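Local coordinates for amidohydrolase (Brucella melitensis biovar Abortus, PDB 4F0L), which probably hydrolyses a C-N bond as a metal-dependent deaminase of the amidohydrolase superfamily, and carries an iron ion in its active site, at residues G24-V29 with I41-L46; E52-V57 with D425-G430; C300-A305 with L340-Y345; G321-I326 with A372-N377. All coordinates share one frame; numbering follows the deposited sequence.

Contact 1: G24-V29 with I41-L46; sequences GWAENV and IETGVL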
loop_
_atom_site.group_PDB
_atom_site.type_symbol
_atom_site.label_atom_id
_atom_site.label_comp_id
_atom_site.label_asym_id
_atom_site.label_seq_id
_atom_site.Cartn_x
_atom_site.Cartn_y
_atom_site.Cartn_z
ATOM N N GLY B 24 -2.544 -27.469 -1.506
ATOM C CA GLY B 24 -1.966 -26.864 -2.705
ATOM C C GLY B 24 -2.956 -26.480 -3.806
ATOM O O GLY B 24 -4.177 -26.740 -3.714
ATOM N N TRP B 25 -2.432 -25.839 -4.848
ATOM C CA TRP B 25 -3.230 -25.554 -6.033
ATOM C C TRP B 25 -3.710 -26.797 -6.688
ATOM O O TRP B 25 -2.973 -27.743 -6.824
ATOM C CB TRP B 25 -2.457 -24.744 -7.070
ATOM C CG TRP B 25 -2.258 -23.323 -6.622
ATOM C CD1 TRP B 25 -1.112 -22.768 -6.058
ATOM C CD2 TRP B 25 -3.227 -22.253 -6.650
ATOM N NE1 TRP B 25 -1.295 -21.456 -5.767
ATOM C CE2 TRP B 25 -2.554 -21.088 -6.086
ATOM C CE3 TRP B 25 -4.542 -22.126 -7.093
ATOM C CZ2 TRP B 25 -3.189 -19.881 -5.982
ATOM C CZ3 TRP B 25 -5.179 -20.894 -6.987
ATOM C CH2 TRP B 25 -4.530 -19.804 -6.432
ATOM N N ALA B 26 -4.974 -26.806 -7.087
ATOM C CA ALA B 26 -5.494 -27.866 -7.962
ATOM C C ALA B 26 -6.209 -27.214 -9.120
ATOM O O ALA B 26 -6.666 -26.069 -9.029
ATOM C CB ALA B 26 -6.446 -28.775 -7.202
ATOM N N GLU B 27 -6.324 -27.966 -10.207
ATOM C CA GLU B 27 -6.985 -27.484 -11.403
ATOM C C GLU B 27 -8.311 -28.183 -11.643
ATOM O O GLU B 27 -8.496 -29.362 -11.281
ATOM C CB GLU B 27 -6.069 -27.703 -12.615
ATOM C CG GLU B 27 -4.789 -26.886 -12.551
ATOM C CD GLU B 27 -3.961 -27.096 -13.798
ATOM O OE1 GLU B 27 -3.039 -27.941 -13.769
ATOM O OE2 GLU B 27 -4.283 -26.480 -14.825
ATOM N N ASN B 28 -9.220 -27.449 -12.274
ATOM C CA ASN B 28 -10.504 -27.960 -12.673
ATOM C C ASN B 28 -11.254 -28.531 -11.460
ATOM O O ASN B 28 -11.602 -29.710 -11.418
ATOM C CB ASN B 28 -10.344 -28.993 -13.815
ATOM C CG ASN B 28 -10.036 -28.320 -15.142
ATOM O OD1 ASN B 28 -10.587 -27.281 -15.443
ATOM N ND2 ASN B 28 -9.126 -28.888 -15.921
ATOM N N VAL B 29 -11.490 -27.653 -10.494
ATOM C CA VAL B 29 -11.996 -28.018 -9.171
ATOM C C VAL B 29 -13.492 -27.721 -9.111
ATOM O O VAL B 29 -13.930 -26.586 -9.354
ATOM C CB VAL B 29 -11.242 -27.214 -8.071
ATOM C CG1 VAL B 29 -11.688 -27.588 -6.650
ATOM C CG2 VAL B 29 -9.729 -27.438 -8.186
ATOM N N ILE B 41 -15.671 -31.463 -2.815
ATOM C CA ILE B 41 -14.616 -30.875 -3.616
ATOM C C ILE B 41 -14.030 -32.004 -4.461
ATOM O O ILE B 41 -13.585 -33.006 -3.912
ATOM C CB ILE B 41 -13.489 -30.256 -2.774
ATOM C CG1 ILE B 41 -14.008 -29.094 -1.911
ATOM C CG2 ILE B 41 -12.384 -29.716 -3.679
ATOM C CD1 ILE B 41 -12.976 -28.679 -0.858
ATOM N N GLU B 42 -14.032 -31.811 -5.776
ATOM C CA GLU B 42 -13.584 -32.807 -6.765
ATOM C C GLU B 42 -12.560 -32.107 -7.646
ATOM O O GLU B 42 -12.857 -31.030 -8.138
ATOM C CB GLU B 42 -14.760 -33.195 -7.658
ATOM C CG GLU B 42 -15.449 -34.511 -7.398
ATOM C CD GLU B 42 -16.143 -35.029 -8.678
ATOM O OE1 GLU B 42 -17.039 -34.300 -9.196
ATOM O OE2 GLU B 42 -15.773 -36.129 -9.194
ATOM N N THR B 43 -11.379 -32.679 -7.859
ATOM C CA THR B 43 -10.367 -32.022 -8.692
ATOM C C THR B 43 -10.181 -32.769 -10.026
ATOM O O THR B 43 -10.540 -33.934 -10.146
ATOM C CB THR B 43 -9.011 -31.913 -7.999
ATOM O OG1 THR B 43 -8.470 -33.216 -7.821
ATOM C CG2 THR B 43 -9.122 -31.242 -6.620
ATOM N N GLY B 44 -9.690 -32.058 -11.031
ATOM C CA GLY B 44 -9.456 -32.620 -12.351
ATOM C C GLY B 44 -10.716 -33.088 -13.044
ATOM O O GLY B 44 -10.678 -34.125 -13.705
ATOM N N VAL B 45 -11.825 -32.341 -12.926
ATOM C CA VAL B 45 -13.110 -32.744 -13.570
ATOM C C VAL B 45 -13.607 -31.627 -14.482
ATOM O O VAL B 45 -13.232 -30.480 -14.312
ATOM C CB VAL B 45 -14.231 -33.123 -12.562
ATOM C CG1 VAL B 45 -13.842 -34.362 -11.775
ATOM C CG2 VAL B 45 -14.542 -31.970 -11.619
ATOM N N LEU B 46 -14.415 -31.977 -15.489
ATOM C CA LEU B 46 -15.007 -30.989 -16.379
ATOM C C LEU B 46 -16.150 -30.339 -15.638
ATOM O O LEU B 46 -16.650 -30.915 -14.668
ATOM C CB LEU B 46 -15.543 -31.641 -17.652
ATOM C CG LEU B 46 -14.538 -32.303 -18.582
ATOM C CD1 LEU B 46 -15.296 -32.879 -19.750
ATOM C CD2 LEU B 46 -13.476 -31.331 -19.067
#

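Contact 2: E52-V57 with D425-G430; sequences ERQSVV and DVWVRG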
loop_
_atom_site.group_PDB
_atom_site.type_symbol
_atom_site.label_atom_id
_atom_site.label_comp_id
_atom_site.label_asym_id
_atom_site.label_seq_id
_atom_site.Cartn_x
_atom_site.Cartn_y
_atom_site.Cartn_z
ATOM N N GLU B 52 -21.498 -22.930 -12.103
ATOM C CA GLU B 52 -21.039 -21.576 -12.302
ATOM C C GLU B 52 -19.519 -21.574 -12.435
ATOM O O GLU B 52 -18.809 -22.108 -11.581
ATOM C CB GLU B 52 -21.443 -20.713 -11.133
ATOM C CG GLU B 52 -21.087 -19.262 -11.334
ATOM C CD GLU B 52 -21.431 -18.445 -10.108
ATOM O OE1 GLU B 52 -22.287 -18.892 -9.323
ATOM O OE2 GLU B 52 -20.830 -17.393 -9.913
ATOM N N ARG B 53 -19.028 -20.980 -13.509
ATOM C CA ARG B 53 -17.617 -21.077 -13.868
ATOM C C ARG B 53 -16.793 -19.917 -13.321
ATOM O O ARG B 53 -17.165 -18.770 -13.489
ATOM C CB ARG B 53 -17.476 -21.087 -15.393
ATOM C CG ARG B 53 -18.319 -22.156 -16.043
ATOM C CD ARG B 53 -17.476 -23.357 -16.328
ATOM N NE ARG B 53 -16.802 -23.201 -17.610
ATOM C CZ ARG B 53 -17.243 -23.711 -18.749
ATOM N NH1 ARG B 53 -18.371 -24.434 -18.787
ATOM N NH2 ARG B 53 -16.554 -23.490 -19.868
ATOM N N GLN B 54 -15.675 -20.228 -12.689
ATOM C CA GLN B 54 -14.758 -19.199 -12.205
ATOM C C GLN B 54 -13.325 -19.574 -12.632
ATOM O O GLN B 54 -13.014 -20.747 -12.867
ATOM C CB GLN B 54 -14.889 -19.066 -10.672
ATOM C CG GLN B 54 -16.270 -18.645 -10.195
ATOM C CD GLN B 54 -16.555 -17.160 -10.428
ATOM O OE1 GLN B 54 -15.639 -16.347 -10.483
ATOM N NE2 GLN B 54 -17.833 -16.800 -10.527
ATOM N N SER B 55 -12.467 -18.571 -12.767
ATOM C CA SER B 55 -11.083 -18.792 -13.157
ATOM C C SER B 55 -10.207 -19.198 -11.998
ATOM O O SER B 55 -9.506 -20.192 -12.109
ATOM C CB SER B 55 -10.499 -17.536 -13.827
ATOM O OG SER B 55 -11.276 -17.241 -14.981
ATOM N N VAL B 56 -10.231 -18.426 -10.904
ATOM C CA VAL B 56 -9.329 -18.643 -9.791
ATOM C C VAL B 56 -10.075 -18.419 -8.483
ATOM O O VAL B 56 -10.616 -17.353 -8.269
ATOM C CB VAL B 56 -8.121 -17.715 -9.830
ATOM C CG1 VAL B 56 -7.268 -17.897 -8.571
ATOM C CG2 VAL B 56 -7.289 -17.963 -11.093
ATOM N N VAL B 57 -10.117 -19.449 -7.634
ATOM C CA VAL B 57 -10.886 -19.440 -6.369
ATOM C C VAL B 57 -9.937 -19.721 -5.202
ATOM O O VAL B 57 -9.070 -20.602 -5.283
ATOM C CB VAL B 57 -12.041 -20.456 -6.375
ATOM C CG1 VAL B 57 -12.661 -20.588 -4.979
ATOM C CG2 VAL B 57 -13.094 -20.027 -7.400
ATOM N N ASP B 425 -15.796 -12.185 -7.306
ATOM C CA ASP B 425 -16.956 -12.620 -6.527
ATOM C C ASP B 425 -16.563 -13.067 -5.131
ATOM O O ASP B 425 -15.449 -13.542 -4.900
ATOM C CB ASP B 425 -17.690 -13.752 -7.258
ATOM C CG ASP B 425 -18.258 -13.309 -8.598
ATOM O OD1 ASP B 425 -18.265 -12.106 -8.912
ATOM O OD2 ASP B 425 -18.730 -14.181 -9.374
ATOM N N VAL B 426 -17.496 -12.947 -4.198
ATOM C CA VAL B 426 -17.253 -13.366 -2.846
ATOM C C VAL B 426 -18.523 -14.015 -2.311
ATOM O O VAL B 426 -19.600 -13.436 -2.424
ATOM C CB VAL B 426 -16.881 -12.166 -1.945
ATOM C CG1 VAL B 426 -16.643 -12.646 -0.520
ATOM C CG2 VAL B 426 -15.677 -11.361 -2.507
ATOM N N TRP B 427 -18.379 -15.222 -1.765
ATOM C CA TRP B 427 -19.459 -15.957 -1.149
ATOM C C TRP B 427 -19.235 -16.105 0.318
ATOM O O TRP B 427 -18.118 -16.422 0.763
ATOM C CB TRP B 427 -19.512 -17.337 -1.697
ATOM C CG TRP B 427 -19.826 -17.491 -3.175
ATOM C CD1 TRP B 427 -21.018 -17.858 -3.752
ATOM C CD2 TRP B 427 -18.903 -17.308 -4.293
ATOM N NE1 TRP B 427 -20.912 -17.927 -5.118
ATOM C CE2 TRP B 427 -19.657 -17.610 -5.501
ATOM C CE3 TRP B 427 -17.572 -16.919 -4.406
ATOM C CZ2 TRP B 427 -19.085 -17.514 -6.765
ATOM C CZ3 TRP B 427 -16.993 -16.900 -5.667
ATOM C CH2 TRP B 427 -17.738 -17.170 -6.823
ATOM N N VAL B 428 -20.310 -15.942 1.090
ATOM C CA VAL B 428 -20.323 -16.263 2.521
ATOM C C VAL B 428 -21.542 -17.161 2.809
ATOM O O VAL B 428 -22.679 -16.814 2.468
ATOM C CB VAL B 428 -20.356 -14.983 3.386
ATOM C CG1 VAL B 428 -20.558 -15.334 4.860
ATOM C CG2 VAL B 428 -19.055 -14.167 3.189
ATOM N N ARG B 429 -21.292 -18.313 3.410
ATOM C CA ARG B 429 -22.319 -19.330 3.645
ATOM C C ARG B 429 -23.047 -19.618 2.357
ATOM O O ARG B 429 -24.267 -19.780 2.341
ATOM C CB ARG B 429 -23.290 -18.960 4.777
ATOM C CG ARG B 429 -22.588 -18.653 6.105
ATOM C CD ARG B 429 -23.562 -18.536 7.275
ATOM N NE ARG B 429 -24.532 -17.486 7.058
ATOM C CZ ARG B 429 -24.287 -16.189 7.225
ATOM N NH1 ARG B 429 -23.089 -15.757 7.658
ATOM N NH2 ARG B 429 -25.249 -15.294 6.969
ATOM N N GLY B 430 -22.274 -19.728 1.270
ATOM C CA GLY B 430 -22.822 -20.051 -0.006
ATOM C C GLY B 430 -23.594 -18.926 -0.686
ATOM O O GLY B 430 -24.065 -19.127 -1.799
HETATM O O HOH W 1 -23.173 -18.494 -6.789
#

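Contact 3: C300-A305 with L340-Y345; sequences CPVTEA and LRQLEY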
loop_
_atom_site.group_PDB
_atom_site.type_symbol
_atom_site.label_atom_id
_atom_site.label_comp_id
_atom_site.label_asym_id
_atom_site.label_seq_id
_atom_site.Cartn_x
_atom_site.Cartn_y
_atom_site.Cartn_z
ATOM N N CYS B 300 -1.887 -6.462 12.577
ATOM C CA CYS B 300 -2.614 -5.367 11.961
ATOM C C CYS B 300 -1.624 -4.450 11.260
ATOM O O CYS B 300 -1.391 -3.336 11.715
ATOM C CB CYS B 300 -3.424 -4.613 13.033
ATOM S SG CYS B 300 -4.563 -5.701 13.986
ATOM N N PRO B 301 -1.038 -4.916 10.128
ATOM C CA PRO B 301 0.136 -4.231 9.615
ATOM C C PRO B 301 -0.093 -2.779 9.147
ATOM O O PRO B 301 0.745 -1.904 9.426
ATOM C CB PRO B 301 0.607 -5.125 8.454
ATOM C CG PRO B 301 0.028 -6.469 8.717
ATOM C CD PRO B 301 -1.238 -6.258 9.505
ATOM N N VAL B 302 -1.196 -2.534 8.437
ATOM C CA VAL B 302 -1.505 -1.174 7.997
ATOM C C VAL B 302 -1.752 -0.236 9.148
ATOM O O VAL B 302 -1.191 0.853 9.167
ATOM C CB VAL B 302 -2.662 -1.153 7.000
ATOM C CG1 VAL B 302 -3.212 0.266 6.758
ATOM C CG2 VAL B 302 -2.127 -1.810 5.724
ATOM N N THR B 303 -2.546 -0.651 10.125
ATOM C CA THR B 303 -2.783 0.190 11.299
ATOM C C THR B 303 -1.508 0.405 12.095
ATOM O O THR B 303 -1.222 1.513 12.532
ATOM C CB THR B 303 -3.910 -0.363 12.208
ATOM O OG1 THR B 303 -5.143 -0.348 11.480
ATOM C CG2 THR B 303 -4.104 0.518 13.493
ATOM N N GLU B 304 -0.699 -0.637 12.251
ATOM C CA GLU B 304 0.551 -0.529 12.997
ATOM C C GLU B 304 1.496 0.486 12.319
ATOM O O GLU B 304 2.206 1.251 12.986
ATOM C CB GLU B 304 1.217 -1.922 13.135
ATOM C CG GLU B 304 0.555 -2.805 14.206
ATOM C CD GLU B 304 0.672 -4.301 13.956
ATOM O OE1 GLU B 304 1.602 -4.731 13.254
ATOM O OE2 GLU B 304 -0.170 -5.064 14.473
ATOM N N ALA B 305 1.533 0.466 10.987
ATOM C CA ALA B 305 2.316 1.478 10.240
ATOM C C ALA B 305 1.727 2.882 10.435
ATOM O O ALA B 305 2.463 3.838 10.665
ATOM C CB ALA B 305 2.326 1.155 8.753
ATOM N N LEU B 340 -1.001 -7.680 3.723
ATOM C CA LEU B 340 0.042 -8.675 3.542
ATOM C C LEU B 340 1.289 -8.013 2.974
ATOM O O LEU B 340 2.436 -8.341 3.386
ATOM C CB LEU B 340 -0.437 -9.814 2.640
ATOM C CG LEU B 340 -1.547 -10.685 3.236
ATOM C CD1 LEU B 340 -1.917 -11.821 2.273
ATOM C CD2 LEU B 340 -1.146 -11.214 4.623
ATOM N N ARG B 341 1.102 -7.134 1.996
ATOM C CA ARG B 341 2.232 -6.416 1.427
ATOM C C ARG B 341 2.957 -5.643 2.524
ATOM O O ARG B 341 4.198 -5.685 2.614
ATOM C CB ARG B 341 1.730 -5.487 0.328
ATOM C CG ARG B 341 2.765 -4.779 -0.438
ATOM C CD ARG B 341 2.188 -4.208 -1.743
ATOM N NE ARG B 341 1.215 -3.160 -1.500
ATOM C CZ ARG B 341 -0.097 -3.230 -1.747
ATOM N NH1 ARG B 341 -0.863 -2.189 -1.460
ATOM N NH2 ARG B 341 -0.677 -4.295 -2.276
ATOM N N GLN B 342 2.206 -4.905 3.336
ATOM C CA GLN B 342 2.817 -4.130 4.433
ATOM C C GLN B 342 3.572 -5.027 5.432
ATOM O O GLN B 342 4.682 -4.693 5.858
ATOM C CB GLN B 342 1.780 -3.260 5.128
ATOM C CG GLN B 342 2.271 -2.487 6.362
ATOM C CD GLN B 342 3.386 -1.520 6.052
ATOM O OE1 GLN B 342 3.389 -0.917 4.987
ATOM N NE2 GLN B 342 4.373 -1.399 6.958
ATOM N N LEU B 343 2.993 -6.182 5.770
ATOM C CA LEU B 343 3.694 -7.131 6.617
ATOM C C LEU B 343 5.063 -7.515 6.014
ATOM O O LEU B 343 6.107 -7.328 6.660
ATOM C CB LEU B 343 2.836 -8.364 6.858
ATOM C CG LEU B 343 3.451 -9.501 7.660
ATOM C CD1 LEU B 343 3.937 -9.040 9.036
ATOM C CD2 LEU B 343 2.442 -10.664 7.726
ATOM N N GLU B 344 5.069 -7.982 4.770
ATOM C CA GLU B 344 6.299 -8.382 4.131
ATOM C C GLU B 344 7.271 -7.226 4.028
ATOM O O GLU B 344 8.459 -7.389 4.342
ATOM C CB GLU B 344 5.998 -8.990 2.750
ATOM C CG GLU B 344 7.203 -9.316 1.845
ATOM C CD GLU B 344 8.158 -10.367 2.378
ATOM O OE1 GLU B 344 7.835 -11.125 3.348
ATOM O OE2 GLU B 344 9.277 -10.436 1.820
ATOM N N TYR B 345 6.788 -6.070 3.569
ATOM C CA TYR B 345 7.682 -4.969 3.297
ATOM C C TYR B 345 8.280 -4.439 4.594
ATOM O O TYR B 345 9.419 -3.980 4.592
ATOM C CB TYR B 345 7.023 -3.832 2.490
ATOM C CG TYR B 345 6.781 -4.120 0.998
ATOM C CD1 TYR B 345 7.224 -5.294 0.387
ATOM C CD2 TYR B 345 6.167 -3.182 0.205
ATOM C CE1 TYR B 345 7.024 -5.531 -0.973
ATOM C CE2 TYR B 345 5.947 -3.413 -1.152
ATOM C CZ TYR B 345 6.415 -4.571 -1.747
ATOM O OH TYR B 345 6.204 -4.764 -3.094
HETATM O O HOH W 2 3.392 -2.437 9.490
#

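Contact 4: G321-I326 with A372-N377; sequences GGKFGI and AVLGGN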
loop_
_atom_site.group_PDB
_atom_site.type_symbol
_atom_site.label_atom_id
_atom_site.label_comp_id
_atom_site.label_asym_id
_atom_site.label_seq_id
_atom_site.Cartn_x
_atom_site.Cartn_y
_atom_site.Cartn_z
ATOM N N GLY B 321 6.932 -22.144 14.588
ATOM C CA GLY B 321 5.598 -22.713 14.340
ATOM C C GLY B 321 4.443 -21.789 14.692
ATOM O O GLY B 321 3.310 -22.240 14.849
ATOM N N GLY B 322 4.713 -20.503 14.868
ATOM C CA GLY B 322 3.653 -19.580 15.233
ATOM C C GLY B 322 2.714 -19.361 14.073
ATOM O O GLY B 322 3.122 -19.430 12.928
ATOM N N LYS B 323 1.446 -19.122 14.372
ATOM C CA LYS B 323 0.450 -18.854 13.363
ATOM C C LYS B 323 -0.120 -17.447 13.561
ATOM O O LYS B 323 -0.174 -16.941 14.689
ATOM C CB LYS B 323 -0.663 -19.891 13.461
ATOM C CG LYS B 323 -0.288 -21.299 13.001
ATOM C CD LYS B 323 -1.432 -22.262 13.344
ATOM C CE LYS B 323 -1.202 -23.663 12.795
ATOM N NZ LYS B 323 -0.261 -24.421 13.624
ATOM N N PHE B 324 -0.582 -16.840 12.471
ATOM C CA PHE B 324 -1.060 -15.442 12.489
ATOM C C PHE B 324 -2.282 -15.239 11.605
ATOM O O PHE B 324 -2.570 -16.066 10.727
ATOM C CB PHE B 324 0.063 -14.497 12.026
ATOM C CG PHE B 324 0.224 -14.436 10.524
ATOM C CD1 PHE B 324 0.922 -15.402 9.852
ATOM C CD2 PHE B 324 -0.364 -13.392 9.794
ATOM C CE1 PHE B 324 1.051 -15.361 8.465
ATOM C CE2 PHE B 324 -0.251 -13.340 8.402
ATOM C CZ PHE B 324 0.457 -14.352 7.738
ATOM N N GLY B 325 -2.994 -14.143 11.861
ATOM C CA GLY B 325 -3.977 -13.584 10.958
ATOM C C GLY B 325 -3.832 -12.065 10.838
ATOM O O GLY B 325 -2.985 -11.432 11.504
ATOM N N ILE B 326 -4.665 -11.473 9.997
ATOM C CA ILE B 326 -4.646 -10.042 9.774
ATOM C C ILE B 326 -5.970 -9.395 10.103
ATOM O O ILE B 326 -7.049 -9.981 9.888
ATOM C CB ILE B 326 -4.268 -9.661 8.322
ATOM C CG1 ILE B 326 -5.154 -10.411 7.305
ATOM C CG2 ILE B 326 -2.774 -9.919 8.093
ATOM C CD1 ILE B 326 -5.008 -9.920 5.866
ATOM N N ALA B 372 -2.320 -16.489 6.685
ATOM C CA ALA B 372 -3.282 -15.562 7.250
ATOM C C ALA B 372 -4.684 -16.137 7.260
ATOM O O ALA B 372 -5.464 -15.872 8.210
ATOM C CB ALA B 372 -3.239 -14.216 6.525
ATOM N N VAL B 373 -5.032 -16.917 6.231
ATOM C CA VAL B 373 -6.312 -17.658 6.251
ATOM C C VAL B 373 -6.364 -18.665 7.410
ATOM O O VAL B 373 -7.384 -18.747 8.104
ATOM C CB VAL B 373 -6.566 -18.419 4.927
ATOM C CG1 VAL B 373 -7.745 -19.388 5.077
ATOM C CG2 VAL B 373 -6.810 -17.404 3.769
ATOM N N LEU B 374 -5.297 -19.467 7.552
ATOM C CA LEU B 374 -5.203 -20.520 8.563
ATOM C C LEU B 374 -5.276 -19.965 9.986
ATOM O O LEU B 374 -6.131 -20.391 10.787
ATOM C CB LEU B 374 -3.905 -21.336 8.380
ATOM C CG LEU B 374 -3.601 -22.471 9.357
ATOM C CD1 LEU B 374 -4.582 -23.619 9.215
ATOM C CD2 LEU B 374 -2.162 -22.960 9.176
ATOM N N GLY B 375 -4.409 -19.024 10.309
ATOM C CA GLY B 375 -4.367 -18.461 11.673
ATOM C C GLY B 375 -5.587 -17.613 11.949
ATOM O O GLY B 375 -6.139 -17.622 13.036
ATOM N N GLY B 376 -6.046 -16.913 10.929
ATOM C CA GLY B 376 -7.260 -16.142 11.055
ATOM C C GLY B 376 -8.465 -16.957 11.469
ATOM O O GLY B 376 -9.174 -16.604 12.388
ATOM N N ASN B 377 -8.703 -18.061 10.781
ATOM C CA ASN B 377 -9.860 -18.906 11.139
ATOM C C ASN B 377 -9.738 -19.510 12.544
ATOM O O ASN B 377 -10.725 -19.617 13.238
ATOM C CB ASN B 377 -10.122 -19.951 10.066
ATOM C CG ASN B 377 -10.908 -19.373 8.919
ATOM O OD1 ASN B 377 -11.649 -18.397 9.105
ATOM N ND2 ASN B 377 -10.743 -19.945 7.704
HETATM O O HOH W 3 -6.681 -13.480 9.105
#

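Contact 1: G24-V29 with I41-L46
Two backbone hydrogen bonds pin the corner at E27-N28 to the turn that follows strand 37-42. The amide of G44 gives its N-H to the carbonyl of E27, with G44 N 3.0 Å from E27 O and lying almost along the C=O axis. One residue further on, V45 N reaches N28 O, also at 3.0 Å, in the plane of the carbonyl and nearly straight at 175°. Positive phi at N28 and G44 helps both chains to turn here, and N28 and V29 together face A16 as a G1 beta bulge.

The tightly packed apolar part lies next to these bonds, toward strand 41-42. V29 and I41 run side by side, pointing the same way, and their branches touch where V29 CG1 meets I41 CG2 at 3.7 Å. Next to them, T43, though exposed as a whole, packs its methyl against A26, CG2 to CB 3.7 Å, and CG2 of V29 borders the same methyl. A CA-H...O contact of 3.3 Å from V29 CA to E42 O joins the backbones between these apolar pairs. The loose side belongs to the carboxylates of E27 and E42, which lead away from the contact.

A26 is hydrogen-bonded through the backbone to A19, L21 touches A26 and T43, and H15 binds the carbonyl of V45. The contact thus joins the corner between strands 24-26 and 29-34 to the end of strand 37-42, an outer strand of the four-stranded sheet in the beta-sandwich domain.

Contact 2: E52-V57 with D425-G430
Q54 sets the end of its side chain against the six-membered rim of the W427 indole, the two reaching tip to tip between two sheets of the beta-sandwich domain, which the N-terminal strands build together with strands that follow the barrel. Its chain is bent at chi2 (-75°), which brings the amide to the ring edge with CD in the indole plane and 3.8 Å from W427 CH2. The amide stands almost perpendicular to the ring, the planes 86° apart, so it abuts the indole rather than stacking on it.

From there the amide nitrogen serves two carboxylates. Q54 NE2 donates to D425 OD2 at 3.0 Å, meeting that oxygen from above the carboxylate plane, and makes a weak bond to E52 OE2 at 3.1 Å. Those two acceptors, E52 OE2 and D425 OD2, are only 3.9 Å apart. Their repulsion is probably relieved by K432, which forms a salt bridge to both, so the lysine and the amide share a small acidic cluster. The amide oxygen is held too, Q54 OE1 bonding to S397 OG.

The strands carrying these side chains, 52-54 and 425-428, do not pair: their axes stay 11.0 Å apart, and the contact is made by side chains alone. I14 of strand 12-16 touches E52, Q54 and W427, adding an apolar patch beside the polar group. Along the same edge of the indole, in its plane, a water accepts the hydrogen of W427 NE1 at 2.9 Å and donates to E52 OE1 at 2.7 Å.

Contact 3: C300-A305 with L340-Y345
Residues 340-345 of helix 336-351 meet 301-305 of the short helix 301-306 at 60°, a helix-helix contact at the C-terminal end of barrel strand 296-299, on the metal side of the amidohydrolase barrel. L340 and R341 turn to other neighbours: the leucine packs on L368 and I416, and the arginine is held by D338 and the carbonyl of I416.

Q342 carries most of the contact. With CG anti to the backbone N (chi1 175°) and a bend at chi2, its chain lies along the first turn of the other helix, CG resting 3.5 Å from P301 O and the amide reaching on to A305, whose CB is 3.7 Å from Q342 NE2. L343 follows, and the proline ring rests on the helix surface here: P301 CB lies against Q342 CG and, at 3.7 Å, L343 N, while P301 CG packs 3.9 Å from L343 CB, the two side chains crossing obliquely. E344 and Y345 face elsewhere; the carboxylate of E344 pairs with R348, and the hydroxyl of Y345 bonds to N306 of the second subunit, whose Y345 also packs on A305.

C300 occupies the N-cap position, and its amide is bound by E304, which also holds H278. The helices are tied by a water that accepts from Q342 NE2 at 2.9 Å and donates to P301 O at 2.7 Å.

Contact 4: G321-I326 with A372-N377
F324 lays one ring face over the CA of A372, with CE2 3.6 Å from A372 CB. Its CG sits between the backbone N and the carbonyl carbon (chi1 80°), the crowded position, and this carries the ring toward the helix although its CB starts out pointing away. I326 approaches the same methyl from further along the strand, CG1 to A372 CB 4.3 Å. At the surface end, K323 crosses L374 obliquely, its CE meeting L374 CD2 at 3.8 Å.

Between these side chains the backbones come very close. The carbonyl of F324 points into the helix and takes a CA-H...O contact from G375, O to CA 3.1 Å, and a longer one from A372 CA. G375, G325 and G376, with no side chains, meet backbone to backbone where strand 323-326 and helix segment 372-377 cross at 91°, their axes 5.5 Å apart. A water extends the join, accepting from I326 N and donating to A372 O.

L343 packs on F324, and L340 on I326 and A372. Helix 364-379 thus crosses the TIM barrel where it closes, touching last strand 323-326 and first strand 56-66 (A372 on M61, with I326 bonded to L64), just before the iron ligand D329.

Overall arrangement
Contacts 1 and 2 lie in the composite beta-sandwich domain, contacts 3 and 4 in the barrel. Strands 37-42 and 52-54 are the outer strands of one four-stranded sheet, which contact 2 joins to strand 422-428 of another. Contact 1 closes first along the chain; contact 2 then spans 367 residues, enclosing contacts 3 and 4, whose segments alternate. Contacts 1 and 2 have centres 14 Å apart and meet where W25 packs on V56. Contacts 3 and 4, also 14 Å apart, share an apolar core through L340 and L343. The centres of contacts 1 and 3 are 32 Å apart, but strand 56-66 runs from the sandwich into the barrel and links the two pairs.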